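PDB 4FSP: probable porin, which probably works as an outer-membrane porin, a beta-barrel through which small solutes pass across the outer membrane. Local coordinates for residues A192-F197 and G217-V222; D178-N183 and Y295-D300. One frame throughout, in Å; residues are numbered along the deposited sequence.

The two contacts lie side by side in one porin: contact 1 lies in the barrel wall and contact 2 lies nearer the centre of the molecule (about 12 Å from it, against about 19 Å for contact 1, centre to centre). Contact 1 joins strands 193-205 and 210-219, successive in sequence, whereas contact 2 brings together residues 178-183 and 295-300, more than a hundred residues apart; in chain order, both segments of contact 1 fall between those of contact 2. Their centres are 10 Å apart. The short strand 179-180 pairs with strand 193-205, probably through hydrogen bonds from Leu181 N to Ala192 O and from Ala194 N to Leu179 O. Contact 2 thus continues from the wall hairpin, tying a distant loop to it.

Contact 1 of 2, residues A192-F197 and G217-V222; sequences AQADRF and GELEQV
Gly217 brings its CA up to CZ of Phe197 at the far end, away from the turn, of a beta hairpin made by strands 193-205 and 210-219 in the wall of the outer-membrane barrel. Next along, Glu218 meets Phe197 through its backbone: the CA of Phe197 makes a CA-H...O contact of 3.1 Å with Glu218 O, and Glu218 N sits 3.6 Å above one face of the ring, offset toward its rim. The carboxylate of Glu218 leads away to Tyr216, and a bound detergent molecule touches this side chain. Leu219 forms an antiparallel, non-hydrogen-bonded pair with Phe197. Both side chains lie on the same face of the sheet, where Leu179 also packs; with Phe197 CG anti to the backbone N (chi1 -176°), CD1 of the ring comes within 3.8 Å of Leu219 CB. Leu219 CD1 meanwhile rests 3.6 Å from Ala194 CB. Glu220 closes the regular pairing with a nearly straight hydrogen bond, its N 2.9 Å from Arg196 O. Its carboxylate lies against the base of the Arg196 side chain, CD 3.4 Å from Arg196 CB, and does not meet the guanidinium; OE2 forms a salt bridge with Arg164. Arg196 NH1 instead reaches the carbonyl of Asp195 from above the carbonyl plane. The approach is tight at Ala194, whose CB is 3.0 Å from Glu220 O. Through Glu220 and Gln221 the chain turns back, Val222 N bonding to Leu219 O, and Val222 CG1 ends 3.5 Å from Ala192 CB.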
loop_
_atom_site.group_PDB
_atom_site.type_symbol
_atom_site.label_atom_id
_atom_site.label_comp_id
_atom_site.label_asym_id
_atom_site.label_seq_id
_atom_site.Cartn_x
_atom_site.Cartn_y
_atom_site.Cartn_z
ATOM N N ALA A 192 -0.718 17.467 11.416
ATOM C CA ALA A 192 -1.084 18.556 10.522
ATOM C C ALA A 192 -2.029 18.122 9.397
ATOM O O ALA A 192 -1.935 17.005 8.885
ATOM C CB ALA A 192 0.164 19.167 9.944
ATOM N N GLN A 193 -2.935 19.019 9.017
ATOM C CA GLN A 193 -3.882 18.750 7.936
ATOM C C GLN A 193 -3.726 19.745 6.800
ATOM O O GLN A 193 -3.249 20.860 7.011
ATOM C CB GLN A 193 -5.314 18.822 8.461
ATOM C CG GLN A 193 -5.649 17.756 9.476
ATOM C CD GLN A 193 -6.297 18.337 10.706
ATOM O OE1 GLN A 193 -5.888 19.394 11.193
ATOM N NE2 GLN A 193 -7.320 17.660 11.213
ATOM N N ALA A 194 -4.135 19.343 5.595
ATOM C CA ALA A 194 -4.142 20.266 4.459
ATOM C C ALA A 194 -5.292 20.022 3.494
ATOM O O ALA A 194 -5.945 18.977 3.542
ATOM C CB ALA A 194 -2.817 20.216 3.714
ATOM N N ASP A 195 -5.516 20.987 2.605
ATOM C CA ASP A 195 -6.585 20.892 1.619
ATOM C C ASP A 195 -6.131 20.143 0.381
ATOM O O ASP A 195 -6.957 19.643 -0.377
ATOM C CB ASP A 195 -7.039 22.282 1.180
ATOM C CG ASP A 195 -7.652 23.076 2.303
ATOM O OD1 ASP A 195 -8.798 22.767 2.692
ATOM O OD2 ASP A 195 -6.994 24.020 2.787
ATOM N N ARG A 196 -4.819 20.089 0.167
ATOM C CA ARG A 196 -4.280 19.589 -1.089
ATOM C C ARG A 196 -3.059 18.715 -0.881
ATOM O O ARG A 196 -2.158 19.050 -0.109
ATOM C CB ARG A 196 -3.871 20.751 -2.003
ATOM C CG ARG A 196 -4.965 21.739 -2.329
ATOM C CD ARG A 196 -6.073 21.079 -3.124
ATOM N NE ARG A 196 -6.965 22.059 -3.741
ATOM C CZ ARG A 196 -8.121 22.456 -3.220
ATOM N NH1 ARG A 196 -8.543 21.956 -2.062
ATOM N NH2 ARG A 196 -8.859 23.353 -3.860
ATOM N N PHE A 197 -3.029 17.601 -1.597
ATOM C CA PHE A 197 -1.832 16.789 -1.687
ATOM C C PHE A 197 -1.468 16.687 -3.161
ATOM O O PHE A 197 -2.257 16.191 -3.960
ATOM C CB PHE A 197 -2.070 15.391 -1.113
ATOM C CG PHE A 197 -0.828 14.535 -1.082
ATOM C CD1 PHE A 197 0.086 14.649 -0.039
ATOM C CD2 PHE A 197 -0.568 13.624 -2.094
ATOM C CE1 PHE A 197 1.243 13.871 -0.003
ATOM C CE2 PHE A 197 0.578 12.838 -2.063
ATOM C CZ PHE A 197 1.489 12.962 -1.018
ATOM N N GLY A 217 5.817 14.010 -3.693
ATOM C CA GLY A 217 4.541 14.151 -3.030
ATOM C C GLY A 217 4.604 15.319 -2.074
ATOM O O GLY A 217 5.636 15.561 -1.438
ATOM N N GLU A 218 3.499 16.039 -1.942
ATOM C CA GLU A 218 3.487 17.198 -1.065
ATOM C C GLU A 218 2.130 17.347 -0.410
ATOM O O GLU A 218 1.132 17.564 -1.103
ATOM C CB GLU A 218 3.823 18.467 -1.878
ATOM C CG GLU A 218 3.731 19.758 -1.080
ATOM C CD GLU A 218 4.100 20.989 -1.890
ATOM O OE1 GLU A 218 4.899 20.871 -2.849
ATOM O OE2 GLU A 218 3.583 22.081 -1.571
ATOM N N LEU A 219 2.082 17.212 0.914
ATOM C CA LEU A 219 0.889 17.591 1.657
ATOM C C LEU A 219 1.063 19.062 1.954
ATOM O O LEU A 219 1.887 19.431 2.796
ATOM C CB LEU A 219 0.782 16.821 2.971
ATOM C CG LEU A 219 -0.437 17.193 3.831
ATOM C CD1 LEU A 219 -1.761 16.811 3.123
ATOM C CD2 LEU A 219 -0.334 16.499 5.184
ATOM N N GLU A 220 0.306 19.903 1.255
ATOM C CA GLU A 220 0.572 21.342 1.256
ATOM C C GLU A 220 0.615 21.957 2.653
ATOM O O GLU A 220 -0.161 21.574 3.533
ATOM C CB GLU A 220 -0.419 22.084 0.352
ATOM C CG GLU A 220 -0.268 21.712 -1.120
ATOM C CD GLU A 220 -1.070 22.615 -2.053
ATOM O OE1 GLU A 220 -1.730 23.567 -1.573
ATOM O OE2 GLU A 220 -1.030 22.372 -3.278
ATOM N N GLN A 221 1.553 22.880 2.850
ATOM C CA GLN A 221 1.759 23.522 4.146
ATOM C C GLN A 221 2.202 22.540 5.239
ATOM O O GLN A 221 2.212 22.900 6.422
ATOM C CB GLN A 221 0.499 24.291 4.597
ATOM C CG GLN A 221 -0.100 25.225 3.533
ATOM C CD GLN A 221 0.905 26.250 3.013
ATOM O OE1 GLN A 221 1.780 26.712 3.746
ATOM N NE2 GLN A 221 0.784 26.603 1.740
ATOM N N VAL A 222 2.556 21.308 4.860
ATOM C CA VAL A 222 3.073 20.345 5.841
ATOM C C VAL A 222 4.441 19.734 5.495
ATOM O O VAL A 222 5.433 20.013 6.172
ATOM C CB VAL A 222 2.069 19.214 6.156
ATOM C CG1 VAL A 222 2.532 18.461 7.402
ATOM C CG2 VAL A 222 0.676 19.778 6.372
#

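Contact 2 of 2, residues D178-N183 and Y295-D300; sequences DLALFN and YLEGTD
Ala180 O accepts the amide of Glu297 (O to N 2.8 Å), and Phe182 N donates a hydrogen bond to Tyr295 O, N to O 2.9 Å. The two bonds bracket the single bridge between Leu181 and Leu296, and both are close to straight, the first with an N-H...O angle of 167°. Water extends the pairing where direct bonds stop. One water accepts from Ala180 N and donates to Glu297 O, so both polar backbone atoms of Ala180 are served by Glu297, one directly and one through solvent. A second accepts from Asn183 N and donates to Glu297 OE2, 2.8 Å from that oxygen. The extended chi2 of Glu297 (-170°) lays CD 3.5 Å from Ala180 CB; OE2 meets the water from there. Leu296 O is gripped twice by Thr299: by its N, and by OG1, which lies 2.7 Å from Leu296 O in the carbonyl plane, on a lone pair. The backbone bond closes a type II turn over residues 296-299 and the OG1 bond reinforces it, with Gly298 taking the backbone angles that call for glycine. Alongside, Phe182 and Tyr295 point the same way and form an offset edge-to-face pair, the edge of Phe182 toward the face of Tyr295, ring centres 5.5 Å apart and planes at 74°; Phe182 CD2 approaches Tyr295 CZ to 3.6 Å. The hydroxyl of Tyr295 is hydrogen-bonded to Asp311. A short two-bond bridge between segments distant in sequence, joined also by two waters, is consistent with the inward-folded extracellular loops that narrow the channel in OprD-family porins.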
loop_
_atom_site.group_PDB
_atom_site.type_symbol
_atom_site.label_atom_id
_atom_site.label_comp_id
_atom_site.label_asym_id
_atom_site.label_seq_id
_atom_site.Cartn_x
_atom_site.Cartn_y
_atom_site.Cartn_z
ATOM N N ASP A 178 -10.096 16.357 5.745
ATOM C CA ASP A 178 -8.830 16.618 5.070
ATOM C C ASP A 178 -7.828 15.480 5.160
ATOM O O ASP A 178 -7.958 14.561 5.978
ATOM C CB ASP A 178 -8.180 17.879 5.633
ATOM C CG ASP A 178 -9.139 19.038 5.707
ATOM O OD1 ASP A 178 -10.317 18.807 6.053
ATOM O OD2 ASP A 178 -8.714 20.178 5.422
ATOM N N LEU A 179 -6.828 15.566 4.293
ATOM C CA LEU A 179 -5.662 14.698 4.336
ATOM C C LEU A 179 -4.783 15.155 5.498
ATOM O O LEU A 179 -4.666 16.357 5.767
ATOM C CB LEU A 179 -4.919 14.819 3.012
ATOM C CG LEU A 179 -5.919 14.872 1.855
ATOM C CD1 LEU A 179 -5.470 15.830 0.756
ATOM C CD2 LEU A 179 -6.140 13.486 1.300
ATOM N N ALA A 180 -4.184 14.206 6.204
ATOM C CA ALA A 180 -3.451 14.537 7.417
ATOM C C ALA A 180 -2.156 13.747 7.547
ATOM O O ALA A 180 -2.074 12.579 7.133
ATOM C CB ALA A 180 -4.331 14.316 8.650
ATOM N N LEU A 181 -1.145 14.388 8.127
ATOM C CA LEU A 181 0.119 13.725 8.411
ATOM C C LEU A 181 -0.097 12.701 9.518
ATOM O O LEU A 181 -0.605 13.032 10.585
ATOM C CB LEU A 181 1.148 14.761 8.857
ATOM C CG LEU A 181 2.435 14.170 9.427
ATOM C CD1 LEU A 181 3.193 13.432 8.318
ATOM C CD2 LEU A 181 3.280 15.277 10.037
ATOM N N PHE A 182 0.261 11.450 9.272
ATOM C CA PHE A 182 0.121 10.436 10.311
ATOM C C PHE A 182 1.196 10.580 11.395
ATOM O O PHE A 182 2.350 10.246 11.156
ATOM C CB PHE A 182 0.192 9.043 9.695
ATOM C CG PHE A 182 0.022 7.936 10.691
ATOM C CD1 PHE A 182 -0.892 8.056 11.729
ATOM C CD2 PHE A 182 0.764 6.772 10.586
ATOM C CE1 PHE A 182 -1.056 7.034 12.643
ATOM C CE2 PHE A 182 0.601 5.749 11.498
ATOM C CZ PHE A 182 -0.313 5.879 12.525
ATOM N N ASN A 183 0.823 11.064 12.578
ATOM C CA ASN A 183 1.808 11.257 13.641
ATOM C C ASN A 183 2.467 9.945 14.063
ATOM O O ASN A 183 3.581 9.659 13.628
ATOM C CB ASN A 183 1.228 12.009 14.845
ATOM C CG ASN A 183 2.212 13.027 15.426
ATOM O OD1 ASN A 183 3.414 12.974 15.150
ATOM N ND2 ASN A 183 1.704 13.954 16.233
ATOM N N TYR A 295 4.147 10.050 6.279
ATOM C CA TYR A 295 3.182 9.548 5.302
ATOM C C TYR A 295 1.771 9.891 5.768
ATOM O O TYR A 295 1.585 10.305 6.910
ATOM C CB TYR A 295 3.358 8.046 5.063
ATOM C CG TYR A 295 3.330 7.121 6.287
ATOM C CD1 TYR A 295 4.393 7.071 7.193
ATOM C CD2 TYR A 295 2.277 6.231 6.475
ATOM C CE1 TYR A 295 4.376 6.195 8.269
ATOM C CE2 TYR A 295 2.256 5.357 7.544
ATOM C CZ TYR A 295 3.308 5.335 8.431
ATOM O OH TYR A 295 3.277 4.460 9.491
ATOM N N LEU A 296 0.782 9.750 4.892
ATOM C CA LEU A 296 -0.562 10.248 5.211
ATOM C C LEU A 296 -1.352 9.273 6.082
ATOM O O LEU A 296 -1.191 8.049 5.968
ATOM C CB LEU A 296 -1.356 10.529 3.932
ATOM C CG LEU A 296 -0.706 11.490 2.935
ATOM C CD1 LEU A 296 -1.467 11.514 1.610
ATOM C CD2 LEU A 296 -0.611 12.876 3.542
ATOM N N GLU A 297 -2.201 9.817 6.951
ATOM C CA GLU A 297 -3.234 9.020 7.607
ATOM C C GLU A 297 -4.030 8.234 6.563
ATOM O O GLU A 297 -4.345 8.753 5.477
ATOM C CB GLU A 297 -4.206 9.922 8.375
ATOM C CG GLU A 297 -3.598 10.649 9.558
ATOM C CD GLU A 297 -4.655 11.319 10.419
ATOM O OE1 GLU A 297 -5.855 11.232 10.072
ATOM O OE2 GLU A 297 -4.293 11.934 11.447
ATOM N N GLY A 298 -4.361 6.989 6.890
ATOM C CA GLY A 298 -5.127 6.144 5.986
ATOM C C GLY A 298 -4.292 5.334 5.009
ATOM O O GLY A 298 -4.840 4.544 4.233
ATOM N N THR A 299 -2.972 5.522 5.043
ATOM C CA THR A 299 -2.074 4.849 4.102
ATOM C C THR A 299 -1.083 3.959 4.840
ATOM O O THR A 299 -0.830 4.174 6.016
ATOM C CB THR A 299 -1.265 5.882 3.248
ATOM O OG1 THR A 299 -0.220 6.468 4.041
ATOM C CG2 THR A 299 -2.185 6.980 2.693
ATOM N N ASP A 300 -0.534 2.960 4.156
ATOM C CA ASP A 300 0.671 2.285 4.628
ATOM C C ASP A 300 1.896 3.014 4.072
ATOM O O ASP A 300 1.876 3.495 2.920
ATOM C CB ASP A 300 0.726 0.838 4.128
ATOM C CG ASP A 300 -0.312 -0.049 4.764
ATOM O OD1 ASP A 300 -0.909 0.339 5.790
ATOM O OD2 ASP A 300 -0.518 -1.158 4.237
HETATM O O HOH W 1 -4.888 11.562 5.256
HETATM O O HOH W 2 -2.025 11.065 12.865
#